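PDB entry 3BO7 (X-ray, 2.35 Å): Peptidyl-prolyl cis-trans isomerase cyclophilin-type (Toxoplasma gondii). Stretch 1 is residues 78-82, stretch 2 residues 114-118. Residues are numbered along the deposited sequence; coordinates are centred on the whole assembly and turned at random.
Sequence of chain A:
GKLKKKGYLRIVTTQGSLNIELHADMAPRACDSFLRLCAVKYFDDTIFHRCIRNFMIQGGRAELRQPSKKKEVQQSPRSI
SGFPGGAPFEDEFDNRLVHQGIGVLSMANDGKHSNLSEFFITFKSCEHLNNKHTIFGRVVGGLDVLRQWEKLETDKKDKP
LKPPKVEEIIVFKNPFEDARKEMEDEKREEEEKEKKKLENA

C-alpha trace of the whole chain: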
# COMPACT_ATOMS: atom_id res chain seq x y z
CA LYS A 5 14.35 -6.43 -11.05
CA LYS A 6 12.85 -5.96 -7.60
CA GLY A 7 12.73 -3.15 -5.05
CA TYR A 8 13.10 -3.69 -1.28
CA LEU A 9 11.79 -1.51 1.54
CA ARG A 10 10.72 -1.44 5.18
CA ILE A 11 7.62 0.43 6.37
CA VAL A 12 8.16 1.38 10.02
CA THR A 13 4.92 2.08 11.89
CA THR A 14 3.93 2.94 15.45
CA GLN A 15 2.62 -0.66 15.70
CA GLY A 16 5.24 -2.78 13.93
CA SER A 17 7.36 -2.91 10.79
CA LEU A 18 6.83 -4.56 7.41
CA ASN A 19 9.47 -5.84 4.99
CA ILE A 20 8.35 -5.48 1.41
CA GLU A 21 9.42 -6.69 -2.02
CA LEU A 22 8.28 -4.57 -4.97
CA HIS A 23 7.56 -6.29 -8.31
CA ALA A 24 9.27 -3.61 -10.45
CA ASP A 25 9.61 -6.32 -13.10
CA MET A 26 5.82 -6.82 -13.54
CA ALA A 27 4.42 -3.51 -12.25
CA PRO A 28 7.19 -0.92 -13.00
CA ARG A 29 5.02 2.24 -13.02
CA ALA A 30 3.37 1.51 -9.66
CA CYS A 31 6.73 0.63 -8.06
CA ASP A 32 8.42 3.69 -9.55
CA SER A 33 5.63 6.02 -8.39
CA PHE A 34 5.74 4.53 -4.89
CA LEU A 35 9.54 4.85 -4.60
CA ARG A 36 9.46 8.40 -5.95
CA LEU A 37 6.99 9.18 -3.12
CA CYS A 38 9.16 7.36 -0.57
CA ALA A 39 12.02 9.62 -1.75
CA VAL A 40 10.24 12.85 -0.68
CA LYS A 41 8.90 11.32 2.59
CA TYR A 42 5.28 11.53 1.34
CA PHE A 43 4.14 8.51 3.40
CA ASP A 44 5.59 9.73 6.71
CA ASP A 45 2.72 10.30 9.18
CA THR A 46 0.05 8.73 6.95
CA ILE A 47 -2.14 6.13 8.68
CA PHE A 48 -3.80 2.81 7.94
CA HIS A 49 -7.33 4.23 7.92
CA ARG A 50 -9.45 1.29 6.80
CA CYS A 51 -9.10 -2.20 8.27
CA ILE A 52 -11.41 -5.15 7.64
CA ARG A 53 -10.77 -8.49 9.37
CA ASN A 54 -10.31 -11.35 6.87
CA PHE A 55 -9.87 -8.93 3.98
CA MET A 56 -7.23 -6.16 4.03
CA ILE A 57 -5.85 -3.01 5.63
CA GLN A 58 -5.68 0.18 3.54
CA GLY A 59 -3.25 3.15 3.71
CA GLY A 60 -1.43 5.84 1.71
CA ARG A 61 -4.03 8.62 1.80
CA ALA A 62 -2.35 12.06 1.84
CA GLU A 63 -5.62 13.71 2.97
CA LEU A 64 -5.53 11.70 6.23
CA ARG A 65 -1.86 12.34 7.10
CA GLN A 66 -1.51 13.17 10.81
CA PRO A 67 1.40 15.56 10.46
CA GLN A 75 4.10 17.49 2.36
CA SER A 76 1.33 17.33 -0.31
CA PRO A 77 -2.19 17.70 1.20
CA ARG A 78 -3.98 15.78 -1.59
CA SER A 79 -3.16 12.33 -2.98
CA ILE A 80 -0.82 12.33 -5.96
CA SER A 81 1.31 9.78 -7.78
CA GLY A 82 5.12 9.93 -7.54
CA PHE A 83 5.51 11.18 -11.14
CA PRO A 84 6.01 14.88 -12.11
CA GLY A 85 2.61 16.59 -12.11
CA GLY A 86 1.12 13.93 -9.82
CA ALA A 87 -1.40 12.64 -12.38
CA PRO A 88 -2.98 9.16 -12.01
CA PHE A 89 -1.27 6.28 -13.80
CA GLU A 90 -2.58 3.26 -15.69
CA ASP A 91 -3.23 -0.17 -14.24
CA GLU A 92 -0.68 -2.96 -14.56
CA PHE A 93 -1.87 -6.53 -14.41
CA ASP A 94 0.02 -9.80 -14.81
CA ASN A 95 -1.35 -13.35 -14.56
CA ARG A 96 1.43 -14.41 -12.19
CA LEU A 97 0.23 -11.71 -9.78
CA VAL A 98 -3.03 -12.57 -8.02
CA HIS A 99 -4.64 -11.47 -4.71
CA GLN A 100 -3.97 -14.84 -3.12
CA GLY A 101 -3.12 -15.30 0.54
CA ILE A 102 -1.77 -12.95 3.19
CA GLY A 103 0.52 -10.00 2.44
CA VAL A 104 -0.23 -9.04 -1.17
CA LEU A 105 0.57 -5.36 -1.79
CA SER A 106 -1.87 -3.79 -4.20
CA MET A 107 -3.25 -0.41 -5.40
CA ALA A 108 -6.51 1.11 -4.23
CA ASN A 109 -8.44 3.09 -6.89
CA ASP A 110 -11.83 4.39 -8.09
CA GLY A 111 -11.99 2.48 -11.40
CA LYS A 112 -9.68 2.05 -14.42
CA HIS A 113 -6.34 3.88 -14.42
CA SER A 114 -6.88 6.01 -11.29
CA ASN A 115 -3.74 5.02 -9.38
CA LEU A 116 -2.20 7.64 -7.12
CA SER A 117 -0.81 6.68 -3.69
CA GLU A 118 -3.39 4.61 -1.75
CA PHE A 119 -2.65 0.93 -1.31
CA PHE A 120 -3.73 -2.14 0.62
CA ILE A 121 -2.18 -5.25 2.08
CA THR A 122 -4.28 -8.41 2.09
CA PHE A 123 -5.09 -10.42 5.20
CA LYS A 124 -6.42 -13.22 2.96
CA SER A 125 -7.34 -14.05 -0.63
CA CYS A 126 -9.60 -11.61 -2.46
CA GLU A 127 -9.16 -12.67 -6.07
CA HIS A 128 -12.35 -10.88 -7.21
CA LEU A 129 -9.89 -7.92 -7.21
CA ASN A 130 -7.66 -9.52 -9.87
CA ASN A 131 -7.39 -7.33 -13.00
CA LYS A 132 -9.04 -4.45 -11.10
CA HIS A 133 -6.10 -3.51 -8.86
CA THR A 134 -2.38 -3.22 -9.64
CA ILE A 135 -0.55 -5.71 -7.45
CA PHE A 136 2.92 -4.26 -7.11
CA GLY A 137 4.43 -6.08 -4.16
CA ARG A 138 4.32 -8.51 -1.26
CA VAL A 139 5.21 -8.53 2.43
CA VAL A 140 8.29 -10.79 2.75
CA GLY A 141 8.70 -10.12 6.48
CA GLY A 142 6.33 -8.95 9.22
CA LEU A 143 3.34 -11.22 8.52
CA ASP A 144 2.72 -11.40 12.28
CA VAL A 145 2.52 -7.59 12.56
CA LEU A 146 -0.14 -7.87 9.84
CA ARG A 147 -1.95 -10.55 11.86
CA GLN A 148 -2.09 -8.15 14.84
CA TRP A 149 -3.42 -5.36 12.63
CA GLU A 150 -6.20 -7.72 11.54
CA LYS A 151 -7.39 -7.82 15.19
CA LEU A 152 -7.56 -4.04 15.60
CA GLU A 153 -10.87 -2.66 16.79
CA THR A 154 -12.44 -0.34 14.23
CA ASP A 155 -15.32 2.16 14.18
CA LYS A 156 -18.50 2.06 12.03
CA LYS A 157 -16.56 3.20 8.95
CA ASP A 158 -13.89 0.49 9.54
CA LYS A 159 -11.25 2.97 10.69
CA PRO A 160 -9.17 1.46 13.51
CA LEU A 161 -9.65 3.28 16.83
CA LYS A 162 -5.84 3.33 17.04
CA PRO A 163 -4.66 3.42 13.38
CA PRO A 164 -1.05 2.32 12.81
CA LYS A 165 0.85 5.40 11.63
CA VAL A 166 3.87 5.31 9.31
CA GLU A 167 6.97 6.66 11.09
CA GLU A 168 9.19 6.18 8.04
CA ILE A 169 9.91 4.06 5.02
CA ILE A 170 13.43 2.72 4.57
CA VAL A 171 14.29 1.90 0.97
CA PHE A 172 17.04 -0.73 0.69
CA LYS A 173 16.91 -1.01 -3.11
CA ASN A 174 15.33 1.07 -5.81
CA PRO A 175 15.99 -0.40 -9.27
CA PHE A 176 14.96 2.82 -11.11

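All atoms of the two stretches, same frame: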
# COMPACT_ATOMS: atom_id res chain seq x y z
N ARG A 78 -3.16 16.74 -0.84
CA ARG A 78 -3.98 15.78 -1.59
C ARG A 78 -3.15 14.64 -2.18
O ARG A 78 -1.93 14.79 -2.39
CB ARG A 78 -4.84 16.47 -2.68
CG ARG A 78 -4.10 16.94 -3.91
CD ARG A 78 -5.07 17.34 -5.04
NE ARG A 78 -5.73 18.62 -4.76
CZ ARG A 78 -5.94 19.60 -5.65
NH1 ARG A 78 -5.53 19.47 -6.91
NH2 ARG A 78 -6.55 20.71 -5.27
N SER A 79 -3.81 13.51 -2.44
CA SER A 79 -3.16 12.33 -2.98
C SER A 79 -2.69 12.56 -4.42
O SER A 79 -3.43 13.08 -5.26
CB SER A 79 -4.08 11.11 -2.89
OG SER A 79 -4.13 10.61 -1.57
N ILE A 80 -1.45 12.19 -4.67
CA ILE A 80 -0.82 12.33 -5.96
C ILE A 80 -0.01 11.07 -6.22
O ILE A 80 0.28 10.32 -5.28
CB ILE A 80 0.15 13.56 -6.00
CG1 ILE A 80 1.03 13.60 -4.73
CG2 ILE A 80 -0.64 14.87 -6.18
CD1 ILE A 80 2.27 14.47 -4.86
N SER A 81 0.34 10.81 -7.48
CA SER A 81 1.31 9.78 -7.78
C SER A 81 2.72 10.36 -7.59
O SER A 81 2.87 11.56 -7.38
CB SER A 81 1.13 9.25 -9.20
OG SER A 81 1.49 10.23 -10.15
N GLY A 82 3.73 9.50 -7.67
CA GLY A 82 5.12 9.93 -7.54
C GLY A 82 5.73 10.62 -8.75
O GLY A 82 6.82 11.17 -8.66
N SER A 114 -6.73 4.92 -12.26
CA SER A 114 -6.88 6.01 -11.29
C SER A 114 -5.94 5.81 -10.11
O SER A 114 -6.29 6.12 -8.97
CB SER A 114 -8.32 6.11 -10.81
OG SER A 114 -8.78 4.86 -10.33
N ASN A 115 -4.74 5.31 -10.39
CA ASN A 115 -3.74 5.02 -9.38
C ASN A 115 -2.98 6.27 -8.96
O ASN A 115 -2.43 6.99 -9.80
CB ASN A 115 -2.75 3.97 -9.88
CG ASN A 115 -3.41 2.65 -10.19
OD1 ASN A 115 -3.86 1.94 -9.29
ND2 ASN A 115 -3.45 2.29 -11.47
N LEU A 116 -2.95 6.52 -7.66
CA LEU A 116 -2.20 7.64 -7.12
C LEU A 116 -1.22 7.15 -6.06
O LEU A 116 -0.07 6.84 -6.38
CB LEU A 116 -3.15 8.73 -6.59
CG LEU A 116 -3.90 9.55 -7.67
CD1 LEU A 116 -4.83 10.57 -7.03
CD2 LEU A 116 -2.93 10.24 -8.63
N SER A 117 -1.68 7.07 -4.81
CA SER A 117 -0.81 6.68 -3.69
C SER A 117 -1.41 5.69 -2.68
O SER A 117 -0.68 5.11 -1.88
CB SER A 117 -0.31 7.93 -2.96
OG SER A 117 -1.30 8.46 -2.11
N GLU A 118 -2.72 5.50 -2.71
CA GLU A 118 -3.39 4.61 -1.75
C GLU A 118 -3.19 3.14 -2.12
O GLU A 118 -3.27 2.77 -3.29
CB GLU A 118 -4.87 4.93 -1.62
CG GLU A 118 -5.15 6.06 -0.69
CD GLU A 118 -6.63 6.23 -0.36
OE1 GLU A 118 -7.23 5.33 0.27
OE2 GLU A 118 -7.18 7.30 -0.73

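Residues 78-82 and 114-118 meet in a small, irregular loop-to-loop contact in which Leu 116 packs against the backbone of Ser 79, Ile 80 and Ser 81, with no conventional hydrogen bond between the stretches and a single CA-H...O contact as their polar link. Neither stretch forms a regular helix or strand, and the touching residues lie at least 34 positions apart in sequence, so this is a tertiary contact between distant parts of one chain. The two stretches together bury 259 Å². The backbones come closest at Ser 81 and Leu 116, whose CA atoms are 4.2 Å apart, a spacing that leaves little room for side chains between the chains at that point.

The CA-H...O contact sits at this same place: Ser 81 CA lies 3.5 Å from Leu 116 O, with an angle of 151° at the hydrogen. The CA hydrogen is slightly polarised by the flanking peptide groups, so it can approach a carbonyl oxygen favourably, although such a contact is much weaker than an N-H...O bond.

Leu 116 contributes the most area, 78 Å². Its CA-to-CB bond points sideways to the other stretch, and with chi1 m and chi2 t its two methyl groups reach different parts of stretch 1. CD1 lies 3.4 Å from Ser 79 O and 4.2 Å from Ser 79 CB; CD2 lies 3.5 Å from Ser 81 N and 4.2 Å from Ser 81 CB. The isobutyl group thus spans the intervening Ile 80 and covers mainly main-chain atoms and serine CB atoms. These are van der Waals contacts: a methyl group offers neither a donor nor an acceptor to the nearby peptide N and O.

Ile 80 takes part chiefly through its backbone. Its CA-to-CB bond points away from stretch 2, and the nearest approach of its side chain is Ile 80 CB to Leu 116 CD2, 5.2 Å, while its carbonyl turns to the partner: Ile 80 O is 3.6 Å from Leu 116 C and 3.4 Å from Ser 117 CB. The oxygen therefore rests against carbon atoms at packing distance.

Ser 79 and Ser 117 both point their CA-to-CB bonds toward the opposing stretch, with chi1 m and p respectively. Ser 79 OG and Ser 117 OG approach to 3.6 Å without bonding to each other; both hydroxyls find hydrogen bonds elsewhere in the structure, so their proximity leaves neither unsatisfied. Ser 81 OG is hydrogen-bonded elsewhere in the structure. Ser 81 CB lies 4.3 Å from Asn 115 O, a looser contact.

Beyond this centre the contact fades quickly. The end of the Asn 115 side chain leads away from stretch 1, and the end of the Glu 118 side chain comes nearer, but Glu 118 OE2 remains 4.6 Å from Ser 79 OG. Arg 78 and Ser 114 remain out of reach. Close fit around one leucine, rather than a network of polar bonds, therefore defines the pairing.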